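Local coordinates for putative triphosphoribosyl-dephospho-coA synthase (Archaeoglobus fulgidus DSM 4304, PDB 3H9P), which is of unproven function but, as a CitG-family protein, probably binds ATP and may make triphosphoribosyl-dephospho-CoA, at residues G59-L63 against A233-A237; E159-L164 against E176-H180; L164-S170 against A243-R249. All coordinates share one frame; numbering follows the deposited sequence.

Contact 1. Residues G59-L63 against A233-A237; sequences GAFLL and ADLTA
D234 reaches from helix 230-246 into the first turn of helix 58-68 and meets G59 and A60 at their backbone. Directed at the other helix, D234 CB lies 3.7 Å from A60 N and about as close to L63 CD1. With CG anti to the carbonyl carbon (chi1 -68°), the carboxylate is carried forward against the G59-A60 peptide, where D234 CG itself lies 3.5 Å from G59 C. At the tip the two oxygens part. D234 OD1 stands 3.1 Å from A60 N and touches the A60 methyl. D234 OD2 comes within 3.2 Å of G59 CA. A side chain on G59 would run into OD2, so glycine makes room for the acid here. OD2 also accepts a hydrogen bond from a water, which in turn accepts one from G59 N, so that an amide of the helix's first turn is tied to the carboxylate through a single bridge. The two segments run at 33° to one another, pointing broadly the same way, with axes 8.6 Å apart, inside the all-helical core of this CitG-family chain. H57, just ahead of helix 58-68, also lies against the acid. An alanine in place of D234 is likely to leave the bridging water without this acceptor and open a gap beside G59. Further along, L63 CD1 covers the D234 carbonyl and reaches L235 CD2 at 3.9 Å, while F16 of helix 13-21 packs on both A60 and D234.

Contact 2. Residues E159-L164 against E176-H180; sequences EGAKFL and ELYYH
A helical hairpin, formed by consecutive helices 155-167 and 171-182 joined by a short turn, is held together here by F163 and L177 packing across its interface. The two segments run at 141° to each other, roughly antiparallel, with axes 10.1 Å apart. F163 points at the partner helix, and its CG, anti to the backbone N (chi1 -173°), extends the ring across the gap. One ortho-meta side of that ring, CD2 and CE2, lies along the backbone where E176 passes into L177, with F163 CE2 3.4 Å from L177 N and also touching E176 C, and E176 CB sits at the ring's edge in its plane. The other side, CD1 and CE1, slides over a face of the H180 imidazole. The F163 and H180 rings form an offset stack, with centroids 4.5 Å apart and planes inclined by 27°; F163 CE1 is placed near the rim, closest to H180 ND1. At the imidazole's edge, E159 OE2 stands 3.5 Å from H180 NE2, the carboxylate almost perpendicular to the ring; the salt bridge of E159 OE2 goes to K184 NZ. L177 divides its two methyls between neighbours. L177 CD1 rests on G160 CA at 3.7 Å. L177 CD2 meets L164 CD1 at 3.8 Å, the two leucines crossing at about a right angle, and a CB on G160 would sit tightly against this same CD2. The carboxylate of E176 turns away to salt bridges with R215 and K172. Helix 230-246 packs against both helices of the hairpin, touching A161 through L242, L177 through S239 and Y178 through I232 and T236.

Contact 3. Residues L164-S170 against A243-R249; sequences LLSFGNS and ALAEGWR
L165 and W248 bring their CA atoms to 5.7 Å where two helices end, and N169 and R249 bring theirs to 5.6 Å in the chain beyond. Helix 155-167 gives way to G168, and helix 230-246 to G247, each glycine taking a positive phi that would jam a CB against the preceding carbonyl oxygen. Past these turns N169 N makes a weak hydrogen bond of 3.5 Å to R249 OXT, part of the terminal carboxylate. A firmer bond runs from N169 ND2 to W248 O, 2.8 Å long and nearly straight at 169°; the carbonyl oxygen lies close to the plane of the amide, although the donor sits above the carbonyl plane. The same amide is stacked on the indole, their planes 16° apart. The indole lies between the last turn of helix 155-167 and the turn after it: N169 CA makes a CH-pi contact over the five-membered ring of W248 at 3.7 Å, and from the opposite face L164 CB lies over the six-membered ring. With its CG anti to the backbone N (chi1 -175°), the tryptophan sends its indole between them, bringing NE1 in beside G168. L165 sets its two methyls on different partners. L165 CD2 touches W248 CB at 3.6 Å and A243 CB at 3.8 Å, while L165 CD1 meets the aliphatic E246 CG at 3.6 Å, the E246 carboxylate leading away to bond M76 N through OE1. V174 of helix 171-182 adds a further contact to the indole, and S170 OG caps that helix at A173 N.

In the fold
The centre of contact 1 is about 2 Å from that of the chain and the contact is wholly buried, whereas the centre of contact 2, about 14 Å from the chain's, is partly buried and that of contact 3, about 19 Å from it, lies at the surface. Helix 230-246 serves both contact 1 and contact 3, and helix 155-167 serves contacts 2 and 3, which share L164. The chemistry changes accordingly: a carboxylate bridged by water to a helix start in the core, leucine packing and a Phe-His offset stack in the hairpin, and an indole held between an asparagine and a leucine outside. T236 packs on Y178 where contacts 1 and 2 meet, and F167 on E176 where contacts 2 and 3 do.

Contact 1. Residues G59-L63 against A233-A237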
ATOM      1  N   GLY A  59       1.959 -10.944  10.786  1.00 34.74           N
ATOM      2  CA  GLY A  59       0.744 -11.315  10.069  1.00 30.74           C
ATOM      3  C   GLY A  59       0.110 -12.543  10.658  1.00 29.95           C
ATOM      4  O   GLY A  59      -1.112 -12.633  10.749  1.00 27.94           O
ATOM      5  N   ALA A  60       0.945 -13.493  11.089  1.00 29.07           N
ATOM      6  CA  ALA A  60       0.422 -14.672  11.769  1.00 28.69           C
ATOM      7  C   ALA A  60      -0.437 -14.244  12.969  1.00 28.71           C
ATOM      8  O   ALA A  60      -1.596 -14.705  13.102  1.00 27.72           O
ATOM      9  CB  ALA A  60       1.523 -15.597  12.163  1.00 27.40           C
ATOM     10  N   PHE A  61       0.086 -13.318  13.789  1.00 28.37           N
ATOM     11  CA  PHE A  61      -0.665 -12.800  14.976  1.00 29.19           C
ATOM     12  C   PHE A  61      -1.914 -12.018  14.673  1.00 29.17           C
ATOM     13  O   PHE A  61      -2.948 -12.090  15.406  1.00 29.43           O
ATOM     14  CB  PHE A  61       0.254 -11.934  15.843  1.00 29.94           C
ATOM     15  CG  PHE A  61       1.425 -12.692  16.422  1.00 30.72           C
ATOM     16  CD1 PHE A  61       1.266 -14.004  16.887  1.00 30.78           C
ATOM     17  CD2 PHE A  61       2.642 -12.081  16.567  1.00 33.99           C
ATOM     18  CE1 PHE A  61       2.293 -14.688  17.462  1.00 30.20           C
ATOM     19  CE2 PHE A  61       3.709 -12.760  17.147  1.00 37.06           C
ATOM     20  CZ  PHE A  61       3.523 -14.085  17.592  1.00 36.66           C
ATOM     21  N   LEU A  62      -1.836 -11.237  13.600  1.00 29.32           N
ATOM     22  CA  LEU A  62      -2.999 -10.460  13.177  1.00 28.61           C
ATOM     23  C   LEU A  62      -4.108 -11.404  12.671  1.00 28.24           C
ATOM     24  O   LEU A  62      -5.290 -11.092  12.774  1.00 27.39           O
ATOM     25  CB  LEU A  62      -2.596  -9.435  12.111  1.00 28.16           C
ATOM     26  CG  LEU A  62      -3.629  -8.490  11.519  1.00 29.76           C
ATOM     27  CD1 LEU A  62      -4.414  -7.677  12.592  1.00 28.29           C
ATOM     28  CD2 LEU A  62      -2.945  -7.572  10.467  1.00 27.74           C
ATOM     29  N   LEU A  63      -3.702 -12.532  12.101  1.00 27.75           N
ATOM     30  CA  LEU A  63      -4.630 -13.571  11.681  1.00 29.14           C
ATOM     31  C   LEU A  63      -5.144 -14.362  12.893  1.00 30.38           C
ATOM     32  O   LEU A  63      -6.370 -14.587  13.039  1.00 31.32           O
ATOM     33  CB  LEU A  63      -3.993 -14.532  10.658  1.00 28.85           C
ATOM     34  CG  LEU A  63      -3.774 -14.093   9.198  1.00 28.09           C
ATOM     35  CD1 LEU A  63      -2.901 -15.091   8.415  1.00 24.50           C
ATOM     36  CD2 LEU A  63      -5.139 -13.883   8.473  1.00 23.56           C
ATOM     37  N   ALA A 233       3.093 -18.487   4.819  1.00 27.40           N
ATOM     38  CA  ALA A 233       3.307 -19.157   6.085  1.00 27.89           C
ATOM     39  C   ALA A 233       2.312 -18.662   7.158  1.00 28.56           C
ATOM     40  O   ALA A 233       1.768 -19.473   7.929  1.00 29.48           O
ATOM     41  CB  ALA A 233       4.752 -18.963   6.549  1.00 27.49           C
ATOM     42  N   ASP A 234       2.061 -17.360   7.200  1.00 28.97           N
ATOM     43  CA  ASP A 234       1.008 -16.810   8.079  1.00 30.06           C
ATOM     44  C   ASP A 234      -0.309 -17.554   7.869  1.00 30.82           C
ATOM     45  O   ASP A 234      -0.908 -18.038   8.839  1.00 31.28           O
ATOM     46  CB  ASP A 234       0.814 -15.285   7.883  1.00 29.97           C
ATOM     47  CG  ASP A 234       2.037 -14.458   8.373  1.00 30.01           C
ATOM     48  OD1 ASP A 234       2.815 -14.997   9.183  1.00 28.41           O
ATOM     49  OD2 ASP A 234       2.229 -13.271   7.983  1.00 29.36           O
ATOM     50  N   LEU A 235      -0.737 -17.693   6.601  1.00 30.39           N
ATOM     51  CA  LEU A 235      -2.023 -18.313   6.275  1.00 28.59           C
ATOM     52  C   LEU A 235      -1.999 -19.805   6.530  1.00 29.19           C
ATOM     53  O   LEU A 235      -3.037 -20.438   6.785  1.00 29.49           O
ATOM     54  CB  LEU A 235      -2.384 -18.036   4.818  1.00 28.47           C
ATOM     55  CG  LEU A 235      -2.806 -16.584   4.540  1.00 26.51           C
ATOM     56  CD1 LEU A 235      -2.578 -16.193   3.069  1.00 27.05           C
ATOM     57  CD2 LEU A 235      -4.256 -16.327   4.920  1.00 26.84           C
ATOM     58  N   THR A 236      -0.814 -20.390   6.476  1.00 28.47           N
ATOM     59  CA  THR A 236      -0.713 -21.805   6.755  1.00 28.52           C
ATOM     60  C   THR A 236      -1.011 -22.030   8.255  1.00 28.16           C
ATOM     61  O   THR A 236      -1.670 -22.988   8.642  1.00 28.76           O
ATOM     62  CB  THR A 236       0.667 -22.288   6.339  1.00 28.98           C
ATOM     63  OG1 THR A 236       0.755 -22.105   4.935  1.00 28.15           O
ATOM     64  CG2 THR A 236       0.914 -23.786   6.690  1.00 29.16           C
ATOM     65  N   ALA A 237      -0.557 -21.102   9.077  1.00 27.79           N
ATOM     66  CA  ALA A 237      -0.730 -21.197  10.510  1.00 27.06           C
ATOM     67  C   ALA A 237      -2.165 -20.981  10.894  1.00 26.63           C
ATOM     68  O   ALA A 237      -2.664 -21.667  11.770  1.00 27.06           O
ATOM     69  CB  ALA A 237       0.178 -20.166  11.236  1.00 26.08           C
TER
HETATM   70  O   HOH W   1       4.362 -11.704   9.140  1.00 45.89           O

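Contact 2. Residues E159-L164 against E176-H180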
ATOM      1  N   GLU A 159     -10.422 -22.699   3.722  1.00 26.99           N
ATOM      2  CA  GLU A 159     -10.051 -23.519   2.562  1.00 28.64           C
ATOM      3  C   GLU A 159      -8.768 -24.291   2.867  1.00 28.25           C
ATOM      4  O   GLU A 159      -8.660 -25.474   2.540  1.00 29.16           O
ATOM      5  CB  GLU A 159      -9.888 -22.635   1.292  1.00 28.50           C
ATOM      6  CG  GLU A 159      -9.093 -23.280   0.177  1.00 32.80           C
ATOM      7  CD  GLU A 159      -8.548 -22.298  -0.858  1.00 42.62           C
ATOM      8  OE1 GLU A 159      -8.621 -21.042  -0.666  1.00 45.21           O
ATOM      9  OE2 GLU A 159      -8.017 -22.796  -1.891  1.00 45.54           O
ATOM     10  N   GLY A 160      -7.804 -23.628   3.497  1.00 27.56           N
ATOM     11  CA  GLY A 160      -6.596 -24.301   3.956  1.00 27.32           C
ATOM     12  C   GLY A 160      -6.929 -25.375   5.002  1.00 28.24           C
ATOM     13  O   GLY A 160      -6.352 -26.485   4.960  1.00 27.61           O
ATOM     14  N   ALA A 161      -7.883 -25.084   5.900  1.00 26.60           N
ATOM     15  CA  ALA A 161      -8.230 -26.057   6.926  1.00 27.52           C
ATOM     16  C   ALA A 161      -8.845 -27.325   6.296  1.00 27.88           C
ATOM     17  O   ALA A 161      -8.452 -28.460   6.596  1.00 28.14           O
ATOM     18  CB  ALA A 161      -9.163 -25.446   7.944  1.00 27.04           C
ATOM     19  N   LYS A 162      -9.786 -27.118   5.389  1.00 28.36           N
ATOM     20  CA  LYS A 162     -10.359 -28.214   4.632  1.00 28.05           C
ATOM     21  C   LYS A 162      -9.284 -29.016   3.866  1.00 27.99           C
ATOM     22  O   LYS A 162      -9.368 -30.234   3.789  1.00 28.52           O
ATOM     23  CB  LYS A 162     -11.419 -27.682   3.692  1.00 27.39           C
ATOM     24  CG  LYS A 162     -12.609 -27.023   4.389  1.00 29.35           C
ATOM     25  CD  LYS A 162     -13.636 -26.538   3.342  1.00 33.47           C
ATOM     26  CE  LYS A 162     -14.987 -26.265   3.972  1.00 36.81           C
ATOM     27  NZ  LYS A 162     -15.803 -25.272   3.193  1.00 37.00           N
ATOM     28  N   PHE A 163      -8.268 -28.343   3.334  1.00 27.73           N
ATOM     29  CA  PHE A 163      -7.193 -29.030   2.635  1.00 27.82           C
ATOM     30  C   PHE A 163      -6.499 -30.021   3.588  1.00 29.01           C
ATOM     31  O   PHE A 163      -6.345 -31.210   3.267  1.00 29.10           O
ATOM     32  CB  PHE A 163      -6.218 -27.987   2.103  1.00 27.59           C
ATOM     33  CG  PHE A 163      -5.114 -28.528   1.205  1.00 26.41           C
ATOM     34  CD1 PHE A 163      -5.254 -28.508  -0.179  1.00 25.94           C
ATOM     35  CD2 PHE A 163      -3.907 -28.954   1.748  1.00 25.97           C
ATOM     36  CE1 PHE A 163      -4.224 -28.957  -1.020  1.00 28.65           C
ATOM     37  CE2 PHE A 163      -2.870 -29.417   0.935  1.00 27.10           C
ATOM     38  CZ  PHE A 163      -3.019 -29.409  -0.460  1.00 29.38           C
ATOM     39  N   LEU A 164      -6.096 -29.521   4.758  1.00 29.83           N
ATOM     40  CA  LEU A 164      -5.434 -30.312   5.811  1.00 30.12           C
ATOM     41  C   LEU A 164      -6.284 -31.466   6.272  1.00 30.65           C
ATOM     42  O   LEU A 164      -5.805 -32.609   6.352  1.00 30.83           O
ATOM     43  CB  LEU A 164      -5.089 -29.443   7.026  1.00 29.49           C
ATOM     44  CG  LEU A 164      -3.975 -28.396   6.870  1.00 29.49           C
ATOM     45  CD1 LEU A 164      -3.987 -27.388   8.050  1.00 27.48           C
ATOM     46  CD2 LEU A 164      -2.540 -29.024   6.628  1.00 25.23           C
ATOM     47  N   GLU A 176       2.318 -29.855   2.172  1.00 27.96           N
ATOM     48  CA  GLU A 176       1.446 -29.768   1.024  1.00 27.82           C
ATOM     49  C   GLU A 176       0.578 -28.506   1.080  1.00 26.90           C
ATOM     50  O   GLU A 176       0.458 -27.829   0.072  1.00 26.05           O
ATOM     51  CB  GLU A 176       0.646 -31.046   0.771  1.00 27.18           C
ATOM     52  CG  GLU A 176       1.519 -32.274   0.435  1.00 29.89           C
ATOM     53  CD  GLU A 176       2.631 -32.025  -0.596  1.00 31.81           C
ATOM     54  OE1 GLU A 176       2.480 -31.201  -1.507  1.00 33.69           O
ATOM     55  OE2 GLU A 176       3.682 -32.675  -0.501  1.00 34.05           O
ATOM     56  N   LEU A 177       0.030 -28.164   2.248  1.00 27.29           N
ATOM     57  CA  LEU A 177      -0.741 -26.912   2.371  1.00 27.87           C
ATOM     58  C   LEU A 177       0.082 -25.713   1.947  1.00 28.15           C
ATOM     59  O   LEU A 177      -0.361 -24.903   1.153  1.00 29.13           O
ATOM     60  CB  LEU A 177      -1.299 -26.672   3.784  1.00 27.38           C
ATOM     61  CG  LEU A 177      -2.122 -25.350   3.890  1.00 28.32           C
ATOM     62  CD1 LEU A 177      -3.187 -25.190   2.762  1.00 28.64           C
ATOM     63  CD2 LEU A 177      -2.801 -25.147   5.216  1.00 26.57           C
ATOM     64  N   TYR A 178       1.295 -25.614   2.469  1.00 28.78           N
ATOM     65  CA  TYR A 178       2.135 -24.464   2.212  1.00 28.61           C
ATOM     66  C   TYR A 178       2.358 -24.266   0.712  1.00 28.53           C
ATOM     67  O   TYR A 178       2.203 -23.146   0.193  1.00 28.59           O
ATOM     68  CB  TYR A 178       3.457 -24.595   2.977  1.00 29.08           C
ATOM     69  CG  TYR A 178       4.437 -23.494   2.685  1.00 29.63           C
ATOM     70  CD1 TYR A 178       4.286 -22.230   3.263  1.00 32.55           C
ATOM     71  CD2 TYR A 178       5.517 -23.714   1.825  1.00 28.80           C
ATOM     72  CE1 TYR A 178       5.216 -21.192   2.990  1.00 32.01           C
ATOM     73  CE2 TYR A 178       6.421 -22.714   1.538  1.00 28.95           C
ATOM     74  CZ  TYR A 178       6.275 -21.451   2.120  1.00 31.21           C
ATOM     75  OH  TYR A 178       7.188 -20.461   1.837  1.00 29.02           O
ATOM     76  N   TYR A 179       2.713 -25.334   0.001  1.00 28.17           N
ATOM     77  CA  TYR A 179       2.961 -25.184  -1.443  1.00 28.28           C
ATOM     78  C   TYR A 179       1.700 -24.875  -2.249  1.00 28.19           C
ATOM     79  O   TYR A 179       1.731 -24.058  -3.193  1.00 26.91           O
ATOM     80  CB  TYR A 179       3.837 -26.307  -2.023  1.00 29.05           C
ATOM     81  CG  TYR A 179       5.275 -26.212  -1.503  1.00 29.87           C
ATOM     82  CD1 TYR A 179       6.230 -25.432  -2.163  1.00 30.93           C
ATOM     83  CD2 TYR A 179       5.660 -26.875  -0.336  1.00 31.20           C
ATOM     84  CE1 TYR A 179       7.538 -25.326  -1.689  1.00 31.13           C
ATOM     85  CE2 TYR A 179       6.975 -26.780   0.148  1.00 33.16           C
ATOM     86  CZ  TYR A 179       7.905 -25.987  -0.533  1.00 33.36           C
ATOM     87  OH  TYR A 179       9.205 -25.873  -0.060  1.00 36.24           O
ATOM     88  N   HIS A 180       0.581 -25.472  -1.829  1.00 28.01           N
ATOM     89  CA  HIS A 180      -0.721 -25.099  -2.333  1.00 27.55           C
ATOM     90  C   HIS A 180      -0.979 -23.595  -2.214  1.00 27.25           C
ATOM     91  O   HIS A 180      -1.381 -22.960  -3.194  1.00 25.58           O
ATOM     92  CB  HIS A 180      -1.774 -25.832  -1.551  1.00 28.23           C
ATOM     93  CG  HIS A 180      -3.165 -25.562  -2.010  1.00 30.54           C
ATOM     94  ND1 HIS A 180      -3.671 -26.081  -3.188  1.00 30.54           N
ATOM     95  CD2 HIS A 180      -4.176 -24.864  -1.434  1.00 31.84           C
ATOM     96  CE1 HIS A 180      -4.936 -25.715  -3.318  1.00 29.39           C
ATOM     97  NE2 HIS A 180      -5.265 -24.973  -2.272  1.00 33.50           N
TER

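Contact 3. Residues L164-S170 against A243-R249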
ATOM      1  N   LEU A 164      -6.096 -29.521   4.758  1.00 29.83           N
ATOM      2  CA  LEU A 164      -5.434 -30.312   5.811  1.00 30.12           C
ATOM      3  C   LEU A 164      -6.284 -31.466   6.272  1.00 30.65           C
ATOM      4  O   LEU A 164      -5.805 -32.609   6.352  1.00 30.83           O
ATOM      5  CB  LEU A 164      -5.089 -29.443   7.026  1.00 29.49           C
ATOM      6  CG  LEU A 164      -3.975 -28.396   6.870  1.00 29.49           C
ATOM      7  CD1 LEU A 164      -3.987 -27.388   8.050  1.00 27.48           C
ATOM      8  CD2 LEU A 164      -2.540 -29.024   6.628  1.00 25.23           C
ATOM      9  N   LEU A 165      -7.545 -31.161   6.583  1.00 30.89           N
ATOM     10  CA  LEU A 165      -8.478 -32.174   7.024  1.00 31.26           C
ATOM     11  C   LEU A 165      -8.614 -33.313   6.018  1.00 32.03           C
ATOM     12  O   LEU A 165      -8.714 -34.451   6.438  1.00 31.67           O
ATOM     13  CB  LEU A 165      -9.850 -31.581   7.355  1.00 31.24           C
ATOM     14  CG  LEU A 165      -9.976 -30.595   8.528  1.00 32.39           C
ATOM     15  CD1 LEU A 165     -11.461 -30.341   8.719  1.00 33.95           C
ATOM     16  CD2 LEU A 165      -9.320 -31.122   9.821  1.00 28.50           C
ATOM     17  N   SER A 166      -8.604 -33.038   4.709  1.00 33.05           N
ATOM     18  CA  SER A 166      -8.704 -34.164   3.754  1.00 34.99           C
ATOM     19  C   SER A 166      -7.435 -34.984   3.724  1.00 35.49           C
ATOM     20  O   SER A 166      -7.433 -36.115   3.260  1.00 36.14           O
ATOM     21  CB  SER A 166      -9.132 -33.744   2.345  1.00 34.70           C
ATOM     22  OG  SER A 166      -8.246 -32.808   1.794  1.00 36.51           O
ATOM     23  N   PHE A 167      -6.372 -34.430   4.288  1.00 36.85           N
ATOM     24  CA  PHE A 167      -5.074 -35.083   4.265  1.00 37.66           C
ATOM     25  C   PHE A 167      -4.871 -36.060   5.405  1.00 39.08           C
ATOM     26  O   PHE A 167      -4.599 -37.232   5.166  1.00 40.36           O
ATOM     27  CB  PHE A 167      -3.964 -34.048   4.304  1.00 37.62           C
ATOM     28  CG  PHE A 167      -3.059 -34.100   3.139  1.00 34.47           C
ATOM     29  CD1 PHE A 167      -3.194 -33.175   2.111  1.00 32.41           C
ATOM     30  CD2 PHE A 167      -2.080 -35.076   3.052  1.00 32.65           C
ATOM     31  CE1 PHE A 167      -2.371 -33.228   1.014  1.00 30.37           C
ATOM     32  CE2 PHE A 167      -1.247 -35.138   1.948  1.00 30.34           C
ATOM     33  CZ  PHE A 167      -1.395 -34.212   0.934  1.00 30.84           C
ATOM     34  N   GLY A 168      -4.988 -35.591   6.643  1.00 40.01           N
ATOM     35  CA  GLY A 168      -4.586 -36.394   7.778  1.00 40.72           C
ATOM     36  C   GLY A 168      -3.599 -35.626   8.640  1.00 41.97           C
ATOM     37  O   GLY A 168      -2.824 -34.792   8.143  1.00 41.94           O
ATOM     38  N   ASN A 169      -3.627 -35.880   9.945  1.00 42.39           N
ATOM     39  CA  ASN A 169      -2.729 -35.166  10.827  1.00 43.26           C
ATOM     40  C   ASN A 169      -1.297 -35.592  10.572  1.00 42.81           C
ATOM     41  O   ASN A 169      -0.902 -36.716  10.928  1.00 43.49           O
ATOM     42  CB  ASN A 169      -3.113 -35.326  12.298  1.00 43.83           C
ATOM     43  CG  ASN A 169      -2.675 -34.139  13.136  1.00 46.73           C
ATOM     44  OD1 ASN A 169      -1.515 -33.698  13.071  1.00 49.80           O
ATOM     45  ND2 ASN A 169      -3.604 -33.599  13.920  1.00 49.08           N
ATOM     46  N   SER A 170      -0.538 -34.713   9.916  1.00 41.69           N
ATOM     47  CA  SER A 170       0.862 -34.990   9.593  1.00 40.78           C
ATOM     48  C   SER A 170       1.569 -33.700   9.262  1.00 39.51           C
ATOM     49  O   SER A 170       0.938 -32.734   8.868  1.00 39.33           O
ATOM     50  CB  SER A 170       0.986 -35.987   8.419  1.00 40.85           C
ATOM     51  OG  SER A 170       0.559 -35.419   7.185  1.00 42.51           O
ATOM     52  N   ALA A 243      -8.126 -26.047  11.499  1.00 24.49           N
ATOM     53  CA  ALA A 243      -8.241 -27.504  11.339  1.00 24.13           C
ATOM     54  C   ALA A 243      -8.215 -28.226  12.699  1.00 24.07           C
ATOM     55  O   ALA A 243      -8.934 -29.245  12.905  1.00 23.18           O
ATOM     56  CB  ALA A 243      -7.153 -28.045  10.389  1.00 23.94           C
ATOM     57  N   LEU A 244      -7.371 -27.703  13.601  1.00 23.01           N
ATOM     58  CA  LEU A 244      -7.270 -28.201  14.996  1.00 23.96           C
ATOM     59  C   LEU A 244      -8.582 -28.074  15.736  1.00 24.00           C
ATOM     60  O   LEU A 244      -9.013 -29.010  16.433  1.00 24.11           O
ATOM     61  CB  LEU A 244      -6.213 -27.434  15.792  1.00 23.15           C
ATOM     62  CG  LEU A 244      -4.757 -27.665  15.383  1.00 24.61           C
ATOM     63  CD1 LEU A 244      -3.862 -26.795  16.209  1.00 22.39           C
ATOM     64  CD2 LEU A 244      -4.366 -29.154  15.523  1.00 24.42           C
ATOM     65  N   ALA A 245      -9.223 -26.922  15.579  1.00 23.96           N
ATOM     66  CA  ALA A 245     -10.462 -26.698  16.276  1.00 25.63           C
ATOM     67  C   ALA A 245     -11.544 -27.562  15.702  1.00 26.02           C
ATOM     68  O   ALA A 245     -12.425 -27.986  16.424  1.00 26.02           O
ATOM     69  CB  ALA A 245     -10.868 -25.250  16.226  1.00 25.67           C
ATOM     70  N   GLU A 246     -11.472 -27.836  14.404  1.00 27.51           N
ATOM     71  CA  GLU A 246     -12.510 -28.646  13.745  1.00 29.08           C
ATOM     72  C   GLU A 246     -12.405 -30.124  14.168  1.00 29.99           C
ATOM     73  O   GLU A 246     -13.399 -30.809  14.373  1.00 29.83           O
ATOM     74  CB  GLU A 246     -12.415 -28.488  12.217  1.00 29.17           C
ATOM     75  CG  GLU A 246     -13.555 -29.152  11.421  1.00 31.16           C
ATOM     76  CD  GLU A 246     -14.967 -28.661  11.800  1.00 32.50           C
ATOM     77  OE1 GLU A 246     -15.149 -27.513  12.257  1.00 31.42           O
ATOM     78  OE2 GLU A 246     -15.915 -29.445  11.615  1.00 35.16           O
ATOM     79  N   GLY A 247     -11.175 -30.598  14.305  1.00 32.08           N
ATOM     80  CA  GLY A 247     -10.893 -31.975  14.712  1.00 33.41           C
ATOM     81  C   GLY A 247     -10.111 -32.574  13.575  1.00 35.02           C
ATOM     82  O   GLY A 247     -10.694 -33.020  12.607  1.00 34.92           O
ATOM     83  N   TRP A 248      -8.790 -32.558  13.691  1.00 37.61           N
ATOM     84  CA  TRP A 248      -7.883 -33.047  12.656  1.00 40.24           C
ATOM     85  C   TRP A 248      -7.247 -34.364  13.128  1.00 42.92           C
ATOM     86  O   TRP A 248      -6.282 -34.377  13.878  1.00 42.79           O
ATOM     87  CB  TRP A 248      -6.852 -31.949  12.321  1.00 39.98           C
ATOM     88  CG  TRP A 248      -5.895 -32.228  11.174  1.00 39.46           C
ATOM     89  CD1 TRP A 248      -6.065 -33.108  10.128  1.00 38.42           C
ATOM     90  CD2 TRP A 248      -4.627 -31.595  10.961  1.00 38.94           C
ATOM     91  NE1 TRP A 248      -4.964 -33.065   9.288  1.00 38.77           N
ATOM     92  CE2 TRP A 248      -4.071 -32.148   9.777  1.00 38.31           C
ATOM     93  CE3 TRP A 248      -3.895 -30.632  11.668  1.00 39.59           C
ATOM     94  CZ2 TRP A 248      -2.816 -31.776   9.294  1.00 38.92           C
ATOM     95  CZ3 TRP A 248      -2.652 -30.241  11.170  1.00 39.53           C
ATOM     96  CH2 TRP A 248      -2.124 -30.818   9.995  1.00 39.67           C
ATOM     97  N   ARG A 249      -7.819 -35.482  12.683  1.00 46.96           N
ATOM     98  CA  ARG A 249      -7.492 -36.804  13.247  1.00 50.45           C
ATOM     99  C   ARG A 249      -6.708 -37.546  12.193  1.00 51.75           C
ATOM    100  O   ARG A 249      -7.342 -37.978  11.220  1.00 53.03           O
ATOM    101  CB  ARG A 249      -8.760 -37.622  13.572  1.00 51.00           C
ATOM    102  CG  ARG A 249     -10.053 -36.822  13.856  1.00 53.96           C
ATOM    103  CD  ARG A 249     -10.445 -36.931  15.316  1.00 57.25           C
ATOM    104  NE  ARG A 249     -11.677 -36.208  15.655  1.00 60.22           N
ATOM    105  CZ  ARG A 249     -11.750 -35.278  16.609  1.00 60.94           C
ATOM    106  NH1 ARG A 249     -10.676 -34.964  17.305  1.00 62.73           N
ATOM    107  NH2 ARG A 249     -12.896 -34.674  16.893  1.00 63.88           N
ATOM    108  OXT ARG A 249      -5.474 -37.702  12.284  1.00 52.96           O
TER